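Local structure of peptidase M3B, oligoendopeptidase F (Enterococcus faecium, 2QR4) at residues Val43-Val46 and Tyr47-Glu51; Asp430-Gly434 and Thr435-Gln439; Asn499-Val502 and Phe503-Thr507. The protein probably acts as a zinc-dependent M3-family oligoendopeptidase, cleaving short peptides within their chains. All coordinates share one frame; numbering follows the deposited sequence.

Interaction 1: residues Val43-Val46 and Tyr47-Glu51; sequences VLRV and YRQTE
Val-43 to Val-46 and Tyr-47 to Glu-51 form two consecutive turns of the long alpha helix 33-63, so their contacts are those of residues four apart. The i to i+4 ladder runs through four backbone bonds: Tyr-47 N to Val-43 O at 2.8 Å, Arg-48 N to Leu-44 O at 3.0 Å, Gln-49 N to Arg-45 O at 3.3 Å, and a fourth at Val-46 O. Among the side chains, Leu-44 with Arg-48 and Arg-45 with Gln-49 each lie side by side. Arg-48 is extended from CG to NE and points the same way as Leu-44, with Leu-44 CG over one face of its guanidinium, 4.1 Å from Arg-48 NE. Arg-45 and Gln-49 have their guanidinium and amide planes 25° apart, and Gln-49 NE2 comes 3.3 Å from Arg-45 CG. The bent Arg-45 chain carries its NH1 to a salt bridge with Glu-18 of helix 4-18. The buried face of the helix is different: Val-46 and Thr-50 pack against Val-84 of helix 68-87, and Thr-50 also meets Leu-15 of helix 4-18. Here the buried threonine hydroxyl is satisfied by its own helix. A chi1 of -58° sets OG1 opposite the carbonyl carbon, next to the residue's own N, and turns it back along the chain. Val-46 O is thus gripped twice, by Thr-50 N at 3.2 Å and by Thr-50 OG1 at 3.0 Å, the two donors arriving from opposite faces of the carbonyl plane.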
ATOM      1  N   VAL A  43      12.941  -9.348 -26.865  1.00 31.67           N
ATOM      2  CA  VAL A  43      12.238  -9.074 -25.615  1.00 30.33           C
ATOM      3  C   VAL A  43      12.697  -9.981 -24.484  1.00 31.95           C
ATOM      4  O   VAL A  43      12.742  -9.560 -23.342  1.00 42.58           O
ATOM      5  CB  VAL A  43      10.667  -9.012 -25.692  1.00 42.18           C
ATOM      6  CG1 VAL A  43      10.163  -8.548 -27.049  1.00 28.70           C
ATOM      7  CG2 VAL A  43      10.052 -10.314 -25.282  1.00 42.92           C
ATOM      8  N   LEU A  44      13.048 -11.219 -24.793  1.00 40.57           N
ATOM      9  CA  LEU A  44      13.497 -12.121 -23.751  1.00 39.82           C
ATOM     10  C   LEU A  44      14.820 -11.634 -23.182  1.00 44.84           C
ATOM     11  O   LEU A  44      15.068 -11.719 -21.990  1.00 47.62           O
ATOM     12  CB  LEU A  44      13.617 -13.555 -24.284  1.00 38.27           C
ATOM     13  CG  LEU A  44      12.542 -14.539 -23.791  1.00 56.04           C
ATOM     14  CD1 LEU A  44      11.279 -13.852 -23.283  1.00 55.59           C
ATOM     15  CD2 LEU A  44      12.207 -15.559 -24.862  1.00 64.66           C
ATOM     16  N   ARG A  45      15.666 -11.106 -24.052  1.00 42.02           N
ATOM     17  CA  ARG A  45      16.981 -10.682 -23.657  1.00 34.55           C
ATOM     18  C   ARG A  45      16.879  -9.456 -22.760  1.00 44.08           C
ATOM     19  O   ARG A  45      17.550  -9.373 -21.730  1.00 41.06           O
ATOM     20  CB  ARG A  45      17.801 -10.374 -24.912  1.00 41.18           C
ATOM     21  CG  ARG A  45      19.146  -9.773 -24.664  1.00 39.10           C
ATOM     22  CD  ARG A  45      19.463  -8.753 -25.752  1.00 56.34           C
ATOM     23  NE  ARG A  45      19.286  -9.273 -27.106  1.00 56.92           N
ATOM     24  CZ  ARG A  45      18.971  -8.525 -28.161  1.00 64.83           C
ATOM     25  NH1 ARG A  45      18.776  -7.214 -28.011  1.00 56.97           N
ATOM     26  NH2 ARG A  45      18.837  -9.086 -29.366  1.00 50.18           N
ATOM     27  N   VAL A  46      16.031  -8.506 -23.146  1.00 38.77           N
ATOM     28  CA  VAL A  46      15.888  -7.274 -22.379  1.00 34.83           C
ATOM     29  C   VAL A  46      15.177  -7.575 -21.075  1.00 42.38           C
ATOM     30  O   VAL A  46      15.587  -7.120 -20.005  1.00 41.45           O
ATOM     31  CB  VAL A  46      15.121  -6.192 -23.171  1.00 31.25           C
ATOM     32  CG1 VAL A  46      14.750  -5.070 -22.292  1.00 48.14           C
ATOM     33  CG2 VAL A  46      16.001  -5.656 -24.259  1.00 45.57           C
ATOM     34  N   TYR A  47      14.126  -8.377 -21.173  1.00 41.42           N
ATOM     35  CA  TYR A  47      13.261  -8.639 -20.039  1.00 47.88           C
ATOM     36  C   TYR A  47      14.023  -9.388 -18.956  1.00 51.50           C
ATOM     37  O   TYR A  47      14.007  -8.993 -17.790  1.00 49.67           O
ATOM     38  CB  TYR A  47      12.010  -9.401 -20.490  1.00 49.20           C
ATOM     39  CG  TYR A  47      10.973  -9.600 -19.423  1.00 52.35           C
ATOM     40  CD1 TYR A  47      10.001  -8.637 -19.175  1.00 60.40           C
ATOM     41  CD2 TYR A  47      10.957 -10.761 -18.666  1.00 54.89           C
ATOM     42  CE1 TYR A  47       9.035  -8.831 -18.191  1.00 55.60           C
ATOM     43  CE2 TYR A  47      10.016 -10.962 -17.686  1.00 55.60           C
ATOM     44  CZ  TYR A  47       9.056  -9.999 -17.448  1.00 55.59           C
ATOM     45  OH  TYR A  47       8.120 -10.229 -16.464  1.00 61.65           O
ATOM     46  N   ARG A  48      14.730 -10.440 -19.347  1.00 50.04           N
ATOM     47  CA  ARG A  48      15.478 -11.221 -18.378  1.00 45.70           C
ATOM     48  C   ARG A  48      16.648 -10.489 -17.740  1.00 49.96           C
ATOM     49  O   ARG A  48      16.939 -10.700 -16.565  1.00 52.16           O
ATOM     50  CB  ARG A  48      15.898 -12.566 -18.969  1.00 59.18           C
ATOM     51  CG  ARG A  48      14.676 -13.479 -19.203  1.00 78.37           C
ATOM     52  CD  ARG A  48      15.056 -14.905 -19.571  1.00 89.02           C
ATOM     53  NE  ARG A  48      13.911 -15.683 -20.047  1.00 92.01           N
ATOM     54  CZ  ARG A  48      14.006 -16.910 -20.554  1.00 93.21           C
ATOM     55  NH1 ARG A  48      15.194 -17.490 -20.653  1.00100.03           N
ATOM     56  NH2 ARG A  48      12.921 -17.557 -20.968  1.00 82.26           N
ATOM     57  N   GLN A  49      17.321  -9.626 -18.490  1.00 44.25           N
ATOM     58  CA  GLN A  49      18.396  -8.830 -17.893  1.00 40.46           C
ATOM     59  C   GLN A  49      17.871  -7.867 -16.831  1.00 49.86           C
ATOM     60  O   GLN A  49      18.584  -7.514 -15.894  1.00 49.00           O
ATOM     61  CB  GLN A  49      19.149  -8.046 -18.956  1.00 43.61           C
ATOM     62  CG  GLN A  49      20.224  -8.866 -19.640  1.00 62.50           C
ATOM     63  CD  GLN A  49      20.515  -8.389 -21.054  1.00 75.92           C
ATOM     64  OE1 GLN A  49      20.379  -7.196 -21.379  1.00 66.74           O
ATOM     65  NE2 GLN A  49      20.921  -9.330 -21.912  1.00 78.94           N
ATOM     66  N   THR A  50      16.624  -7.439 -16.992  1.00 31.64           N
ATOM     67  CA  THR A  50      16.008  -6.517 -16.063  1.00 45.94           C
ATOM     68  C   THR A  50      15.490  -7.258 -14.838  1.00 47.30           C
ATOM     69  O   THR A  50      15.523  -6.731 -13.726  1.00 44.53           O
ATOM     70  CB  THR A  50      14.866  -5.760 -16.745  1.00 46.55           C
ATOM     71  OG1 THR A  50      15.392  -5.063 -17.882  1.00 53.06           O
ATOM     72  CG2 THR A  50      14.256  -4.765 -15.800  1.00 51.85           C
ATOM     73  N   GLU A  51      15.027  -8.485 -15.050  1.00 45.60           N
ATOM     74  CA  GLU A  51      14.514  -9.309 -13.975  1.00 49.06           C
ATOM     75  C   GLU A  51      15.643  -9.603 -12.985  1.00 50.45           C
ATOM     76  O   GLU A  51      15.450  -9.523 -11.769  1.00 49.84           O
ATOM     77  CB  GLU A  51      13.921 -10.599 -14.541  1.00 61.39           C
ATOM     78  CG  GLU A  51      13.124 -11.436 -13.550  1.00 74.47           C
ATOM     79  CD  GLU A  51      11.920 -12.118 -14.195  1.00 78.13           C
ATOM     80  OE1 GLU A  51      11.921 -12.311 -15.432  1.00 79.76           O
ATOM     81  OE2 GLU A  51      10.963 -12.450 -13.466  1.00 75.79           O
TER

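Interaction 2: residues Asp430-Gly434 and Thr435-Gln439; sequences DGFKG and TVFRQ
The Phe-432 ring carries Val-436 CG1 over one face, offset toward the rim; the fit is too tight in the model, so its detail is doubtful. Phe-437 meets the same ring obliquely, centroids 5.8 Å apart and planes at 43°, with Phe-437 CE2 3.7 Å from Phe-432 CE1. At the edge of the Phe-437 ring, near its plane, lies Lys-433 CA. Phe-432 reaches across to these neighbours because its CG is anti to the backbone N (chi1 -165°). Outside the segments it meets Phe-566, and Phe-509 edge-to-face, so an aromatic cluster joins three helices. Thr-435 binds Gly-431 O twice, through N at 3.0 Å and OG1 at 2.9 Å. One residue on, Val-436 N takes Phe-432 O at 3.0 Å, the usual i to i+4 step. Arg-438 N instead bonds Lys-433 O at 3.0 Å, an i to i+5 step. The guanidinium of Arg-438 leads away to a salt bridge with Glu-489. The widened turn marks a local pi-type bulge in helix 418-454, set within the largely helical M3 peptidase fold.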
ATOM      1  N   ASP A 430       8.165 -33.728  14.389  1.00 44.99           N
ATOM      2  CA  ASP A 430       8.274 -32.299  14.523  1.00 42.47           C
ATOM      3  C   ASP A 430       8.387 -31.590  13.168  1.00 44.03           C
ATOM      4  O   ASP A 430       7.661 -30.624  12.896  1.00 47.56           O
ATOM      5  CB  ASP A 430       9.453 -31.957  15.415  1.00 51.32           C
ATOM      6  CG  ASP A 430       9.481 -30.509  15.789  1.00 60.43           C
ATOM      7  OD1 ASP A 430       8.473 -30.034  16.363  1.00 57.06           O
ATOM      8  OD2 ASP A 430      10.507 -29.856  15.503  1.00 61.51           O
ATOM      9  N   GLY A 431       9.293 -32.070  12.320  1.00 43.13           N
ATOM     10  CA  GLY A 431       9.415 -31.548  10.962  1.00 38.75           C
ATOM     11  C   GLY A 431       8.093 -31.678  10.223  1.00 46.66           C
ATOM     12  O   GLY A 431       7.699 -30.778   9.483  1.00 45.13           O
ATOM     13  N   PHE A 432       7.399 -32.799  10.437  1.00 33.63           N
ATOM     14  CA  PHE A 432       6.092 -33.039   9.822  1.00 37.19           C
ATOM     15  C   PHE A 432       5.064 -32.008  10.340  1.00 45.07           C
ATOM     16  O   PHE A 432       4.312 -31.430   9.562  1.00 43.40           O
ATOM     17  CB  PHE A 432       5.656 -34.477  10.133  1.00 43.81           C
ATOM     18  CG  PHE A 432       4.516 -35.000   9.278  1.00 38.58           C
ATOM     19  CD1 PHE A 432       3.249 -34.446   9.356  1.00 33.36           C
ATOM     20  CD2 PHE A 432       4.704 -36.104   8.461  1.00 41.59           C
ATOM     21  CE1 PHE A 432       2.202 -34.952   8.605  1.00 31.21           C
ATOM     22  CE2 PHE A 432       3.668 -36.620   7.709  1.00 42.22           C
ATOM     23  CZ  PHE A 432       2.413 -36.041   7.778  1.00 39.07           C
ATOM     24  N   LYS A 433       5.044 -31.750  11.647  1.00 38.62           N
ATOM     25  CA  LYS A 433       4.138 -30.731  12.172  1.00 42.28           C
ATOM     26  C   LYS A 433       4.333 -29.364  11.473  1.00 37.24           C
ATOM     27  O   LYS A 433       3.361 -28.676  11.141  1.00 50.58           O
ATOM     28  CB  LYS A 433       4.259 -30.584  13.705  1.00 45.15           C
ATOM     29  CG  LYS A 433       3.606 -29.290  14.275  1.00 38.06           C
ATOM     30  CD  LYS A 433       4.224 -28.861  15.610  1.00 57.86           C
ATOM     31  CE  LYS A 433       5.066 -27.574  15.511  1.00 64.96           C
ATOM     32  NZ  LYS A 433       4.249 -26.307  15.324  1.00 68.05           N
ATOM     33  N   GLY A 434       5.578 -28.965  11.262  1.00 42.77           N
ATOM     34  CA  GLY A 434       5.845 -27.641  10.695  1.00 35.12           C
ATOM     35  C   GLY A 434       5.645 -27.550   9.188  1.00 45.13           C
ATOM     36  O   GLY A 434       5.217 -26.519   8.668  1.00 55.14           O
ATOM     37  N   THR A 435       5.948 -28.626   8.475  1.00 38.77           N
ATOM     38  CA  THR A 435       5.970 -28.556   7.033  1.00 41.89           C
ATOM     39  C   THR A 435       4.649 -28.994   6.406  1.00 49.60           C
ATOM     40  O   THR A 435       4.277 -28.493   5.349  1.00 47.03           O
ATOM     41  CB  THR A 435       7.120 -29.369   6.480  1.00 40.92           C
ATOM     42  OG1 THR A 435       8.283 -29.060   7.243  1.00 46.31           O
ATOM     43  CG2 THR A 435       7.376 -29.027   5.015  1.00 37.23           C
ATOM     44  N   VAL A 436       3.922 -29.913   7.034  1.00 39.87           N
ATOM     45  CA  VAL A 436       2.602 -30.207   6.477  1.00 47.12           C
ATOM     46  C   VAL A 436       1.442 -29.495   7.161  1.00 46.61           C
ATOM     47  O   VAL A 436       0.715 -28.763   6.496  1.00 48.82           O
ATOM     48  CB  VAL A 436       2.343 -31.704   6.174  1.00 45.53           C
ATOM     49  CG1 VAL A 436       3.321 -32.578   6.879  1.00 59.81           C
ATOM     50  CG2 VAL A 436       0.901 -32.090   6.452  1.00 44.56           C
ATOM     51  N   PHE A 437       1.299 -29.672   8.474  1.00 38.35           N
ATOM     52  CA  PHE A 437       0.169 -29.106   9.198  1.00 46.04           C
ATOM     53  C   PHE A 437       0.190 -27.575   9.220  1.00 46.61           C
ATOM     54  O   PHE A 437      -0.794 -26.924   8.850  1.00 47.77           O
ATOM     55  CB  PHE A 437       0.052 -29.697  10.622  1.00 40.40           C
ATOM     56  CG  PHE A 437      -0.507 -31.092  10.641  1.00 37.72           C
ATOM     57  CD1 PHE A 437      -1.840 -31.324  10.313  1.00 42.53           C
ATOM     58  CD2 PHE A 437       0.307 -32.183  10.949  1.00 31.09           C
ATOM     59  CE1 PHE A 437      -2.363 -32.632  10.294  1.00 40.00           C
ATOM     60  CE2 PHE A 437      -0.210 -33.490  10.952  1.00 37.54           C
ATOM     61  CZ  PHE A 437      -1.550 -33.706  10.620  1.00 31.98           C
ATOM     62  N   ARG A 438       1.310 -27.005   9.640  1.00 35.90           N
ATOM     63  CA  ARG A 438       1.416 -25.552   9.779  1.00 39.30           C
ATOM     64  C   ARG A 438       1.366 -24.826   8.413  1.00 44.05           C
ATOM     65  O   ARG A 438       0.608 -23.872   8.229  1.00 47.14           O
ATOM     66  CB  ARG A 438       2.671 -25.215  10.582  1.00 36.84           C
ATOM     67  CG  ARG A 438       2.937 -23.742  10.847  1.00 47.93           C
ATOM     68  CD  ARG A 438       3.874 -23.606  12.062  1.00 52.26           C
ATOM     69  NE  ARG A 438       4.504 -22.288  12.175  1.00 55.51           N
ATOM     70  CZ  ARG A 438       3.892 -21.193  12.636  1.00 62.20           C
ATOM     71  NH1 ARG A 438       4.555 -20.052  12.692  1.00 54.72           N
ATOM     72  NH2 ARG A 438       2.613 -21.220  13.027  1.00 42.24           N
ATOM     73  N   GLN A 439       2.132 -25.303   7.440  1.00 39.51           N
ATOM     74  CA  GLN A 439       2.105 -24.680   6.126  1.00 36.52           C
ATOM     75  C   GLN A 439       0.741 -24.845   5.478  1.00 40.07           C
ATOM     76  O   GLN A 439       0.232 -23.932   4.818  1.00 42.59           O
ATOM     77  CB  GLN A 439       3.211 -25.219   5.235  1.00 33.55           C
ATOM     78  CG  GLN A 439       4.623 -25.014   5.826  1.00 33.99           C
ATOM     79  CD  GLN A 439       4.864 -23.583   6.331  1.00 42.40           C
ATOM     80  OE1 GLN A 439       5.383 -23.387   7.424  1.00 54.07           O
ATOM     81  NE2 GLN A 439       4.507 -22.589   5.525  1.00 51.33           N
TER

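Interaction 3: residues Asn499-Val502 and Phe503-Thr507; sequences NYYV and FQYST
Tyr-501 and Val-502 are tied to Gln-504 and Tyr-505 of helix 503-520 by two i to i+3 backbone bonds, Gln-504 N to Tyr-501 O at 3.2 Å and Tyr-505 N to Val-502 O at 3.0 Å, just after Tyr-500 adopts the left-handed backbone conformation. Tyr-501 and Tyr-505 then meet as an offset edge-to-face pair: the edge of Tyr-501 is turned to the face of the Tyr-505 ring, centroids 5.9 Å apart and planes at 83°. Tyr-505 OH lies in the plane of the Tyr-501 ring at its edge, 3.5 Å from Tyr-501 CE2, and is itself hydrogen-bonded elsewhere. On the Tyr-505 ring, CD2 comes within 3.3 Å of Val-502 O, and Val-502 CG1 approaches Tyr-505 CE2. On Phe-503, CG lies between the backbone N and the carbonyl carbon (chi1 81°), which swings the ring back toward the preceding loop. Tyr-500 O approaches that ring in plane, at the edge, 3.4 Å from Phe-503 CE2, and Gln-504 CG lies over one face. Beyond the segments, the Phe-503 ring meets that of Tyr-249, and Tyr-500 meets His-450; Glu-446 OE2 binds Tyr-500 N, anchoring the loop to helix 418-454. The two i to i+3 bonds thus join the irregular chain to helix 503-520. The run of tyrosines, with His-495 beside Val-502, is consistent with the M3 peptidase fold, where histidine and tyrosine side chains from this part of the chain probably border the substrate cleft.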
ATOM      1  N   ASN A 499       2.088 -15.318  -3.489  1.00 40.61           N
ATOM      2  CA  ASN A 499       0.897 -15.557  -4.297  1.00 37.33           C
ATOM      3  C   ASN A 499       0.581 -17.055  -4.352  1.00 34.98           C
ATOM      4  O   ASN A 499       0.885 -17.738  -5.328  1.00 30.00           O
ATOM      5  CB  ASN A 499       1.116 -14.987  -5.713  1.00 32.85           C
ATOM      6  CG  ASN A 499      -0.170 -14.887  -6.517  1.00 41.92           C
ATOM      7  OD1 ASN A 499      -1.269 -15.046  -5.982  1.00 44.55           O
ATOM      8  ND2 ASN A 499      -0.037 -14.626  -7.813  1.00 40.59           N
ATOM      9  N   TYR A 500      -0.018 -17.570  -3.297  1.00 33.85           N
ATOM     10  CA  TYR A 500      -0.282 -18.993  -3.230  1.00 39.11           C
ATOM     11  C   TYR A 500       1.009 -19.799  -3.341  1.00 43.32           C
ATOM     12  O   TYR A 500       1.158 -20.671  -4.192  1.00 41.34           O
ATOM     13  CB  TYR A 500      -1.258 -19.383  -4.325  1.00 29.45           C
ATOM     14  CG  TYR A 500      -2.681 -19.038  -3.985  1.00 37.58           C
ATOM     15  CD1 TYR A 500      -3.427 -19.848  -3.137  1.00 36.41           C
ATOM     16  CD2 TYR A 500      -3.287 -17.913  -4.511  1.00 32.60           C
ATOM     17  CE1 TYR A 500      -4.727 -19.541  -2.827  1.00 32.83           C
ATOM     18  CE2 TYR A 500      -4.597 -17.604  -4.209  1.00 41.26           C
ATOM     19  CZ  TYR A 500      -5.313 -18.424  -3.367  1.00 38.78           C
ATOM     20  OH  TYR A 500      -6.627 -18.132  -3.068  1.00 38.23           O
ATOM     21  N   TYR A 501       1.929 -19.506  -2.439  1.00 42.81           N
ATOM     22  CA  TYR A 501       3.236 -20.117  -2.439  1.00 38.01           C
ATOM     23  C   TYR A 501       3.365 -21.221  -1.389  1.00 44.38           C
ATOM     24  O   TYR A 501       3.877 -22.301  -1.696  1.00 46.64           O
ATOM     25  CB  TYR A 501       4.263 -19.032  -2.182  1.00 44.11           C
ATOM     26  CG  TYR A 501       5.702 -19.447  -2.200  1.00 45.38           C
ATOM     27  CD1 TYR A 501       6.414 -19.457  -3.382  1.00 52.24           C
ATOM     28  CD2 TYR A 501       6.369 -19.752  -1.023  1.00 48.26           C
ATOM     29  CE1 TYR A 501       7.748 -19.792  -3.411  1.00 64.70           C
ATOM     30  CE2 TYR A 501       7.704 -20.087  -1.028  1.00 57.38           C
ATOM     31  CZ  TYR A 501       8.395 -20.105  -2.231  1.00 64.65           C
ATOM     32  OH  TYR A 501       9.731 -20.436  -2.270  1.00 59.48           O
ATOM     33  N   VAL A 502       2.884 -20.967  -0.169  1.00 35.86           N
ATOM     34  CA  VAL A 502       3.150 -21.886   0.959  1.00 45.64           C
ATOM     35  C   VAL A 502       2.674 -23.334   0.829  1.00 37.49           C
ATOM     36  O   VAL A 502       3.301 -24.218   1.399  1.00 45.05           O
ATOM     37  CB  VAL A 502       2.611 -21.360   2.311  1.00 44.04           C
ATOM     38  CG1 VAL A 502       3.447 -20.224   2.805  1.00 48.29           C
ATOM     39  CG2 VAL A 502       1.151 -20.978   2.189  1.00 46.51           C
ATOM     40  N   PHE A 503       1.580 -23.589   0.112  1.00 39.33           N
ATOM     41  CA  PHE A 503       1.061 -24.959   0.042  1.00 41.94           C
ATOM     42  C   PHE A 503       2.087 -25.894  -0.550  1.00 44.79           C
ATOM     43  O   PHE A 503       2.045 -27.101  -0.317  1.00 44.41           O
ATOM     44  CB  PHE A 503      -0.236 -25.053  -0.760  1.00 43.34           C
ATOM     45  CG  PHE A 503      -0.046 -25.097  -2.254  1.00 37.80           C
ATOM     46  CD1 PHE A 503      -0.234 -26.285  -2.956  1.00 42.70           C
ATOM     47  CD2 PHE A 503       0.269 -23.937  -2.971  1.00 39.02           C
ATOM     48  CE1 PHE A 503      -0.080 -26.326  -4.356  1.00 43.17           C
ATOM     49  CE2 PHE A 503       0.424 -23.959  -4.359  1.00 31.45           C
ATOM     50  CZ  PHE A 503       0.259 -25.153  -5.059  1.00 43.06           C
ATOM     51  N   GLN A 504       3.014 -25.341  -1.318  1.00 32.51           N
ATOM     52  CA  GLN A 504       4.006 -26.185  -1.964  1.00 43.53           C
ATOM     53  C   GLN A 504       4.956 -26.853  -0.977  1.00 47.73           C
ATOM     54  O   GLN A 504       5.530 -27.898  -1.285  1.00 47.19           O
ATOM     55  CB  GLN A 504       4.754 -25.416  -3.051  1.00 38.02           C
ATOM     56  CG  GLN A 504       3.895 -25.259  -4.296  1.00 61.52           C
ATOM     57  CD  GLN A 504       4.444 -24.265  -5.292  1.00 69.80           C
ATOM     58  OE1 GLN A 504       4.457 -23.056  -5.044  1.00 58.80           O
ATOM     59  NE2 GLN A 504       4.881 -24.770  -6.442  1.00 70.53           N
ATOM     60  N   TYR A 505       5.110 -26.273   0.210  1.00 37.93           N
ATOM     61  CA  TYR A 505       5.933 -26.918   1.224  1.00 45.96           C
ATOM     62  C   TYR A 505       5.325 -28.268   1.600  1.00 38.00           C
ATOM     63  O   TYR A 505       6.033 -29.237   1.758  1.00 44.86           O
ATOM     64  CB  TYR A 505       6.066 -26.058   2.482  1.00 40.89           C
ATOM     65  CG  TYR A 505       6.891 -24.804   2.321  1.00 43.84           C
ATOM     66  CD1 TYR A 505       8.227 -24.855   1.964  1.00 42.91           C
ATOM     67  CD2 TYR A 505       6.334 -23.566   2.567  1.00 46.71           C
ATOM     68  CE1 TYR A 505       8.977 -23.688   1.833  1.00 48.68           C
ATOM     69  CE2 TYR A 505       7.066 -22.415   2.446  1.00 33.92           C
ATOM     70  CZ  TYR A 505       8.370 -22.466   2.084  1.00 46.35           C
ATOM     71  OH  TYR A 505       9.037 -21.269   1.964  1.00 51.12           O
ATOM     72  N   SER A 506       4.006 -28.310   1.731  1.00 35.86           N
ATOM     73  CA  SER A 506       3.311 -29.501   2.209  1.00 44.86           C
ATOM     74  C   SER A 506       3.138 -30.580   1.144  1.00 45.07           C
ATOM     75  O   SER A 506       3.166 -31.773   1.455  1.00 47.00           O
ATOM     76  CB  SER A 506       1.946 -29.110   2.766  1.00 40.62           C
ATOM     77  OG  SER A 506       2.077 -27.998   3.622  1.00 46.27           O
ATOM     78  N   THR A 507       2.925 -30.172  -0.103  1.00 37.41           N
ATOM     79  CA  THR A 507       2.762 -31.142  -1.186  1.00 35.90           C
ATOM     80  C   THR A 507       4.111 -31.755  -1.490  1.00 33.65           C
ATOM     81  O   THR A 507       4.222 -32.961  -1.747  1.00 36.30           O
ATOM     82  CB  THR A 507       2.171 -30.516  -2.477  1.00 37.06           C
ATOM     83  OG1 THR A 507       3.013 -29.456  -2.933  1.00 42.11           O
ATOM     84  CG2 THR A 507       0.794 -29.952  -2.212  1.00 34.72           C
TER

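Interactions 2 and 3 touch and lie nearer the middle of the chain, whereas the centre of interaction 1 lies about 25 Å from the centre of the chain, on a helix with one solvent-facing side. Helices 418-454 and 503-520 are joined directly: Ser-506 OG probably bonds Thr-435 O at 2.8 Å, and more loosely Val-436 O, carbonyls near the pi-type turn. Interaction 1 has its nearest atoms about 22 Å from interaction 2 and about 13 Å from interaction 3. Its chemistry is that of an amphipathic helix, with long polar chains running side by side. Near the centre, aromatic rings carry more of the contact: oblique in interaction 2, edge-to-face in interaction 3.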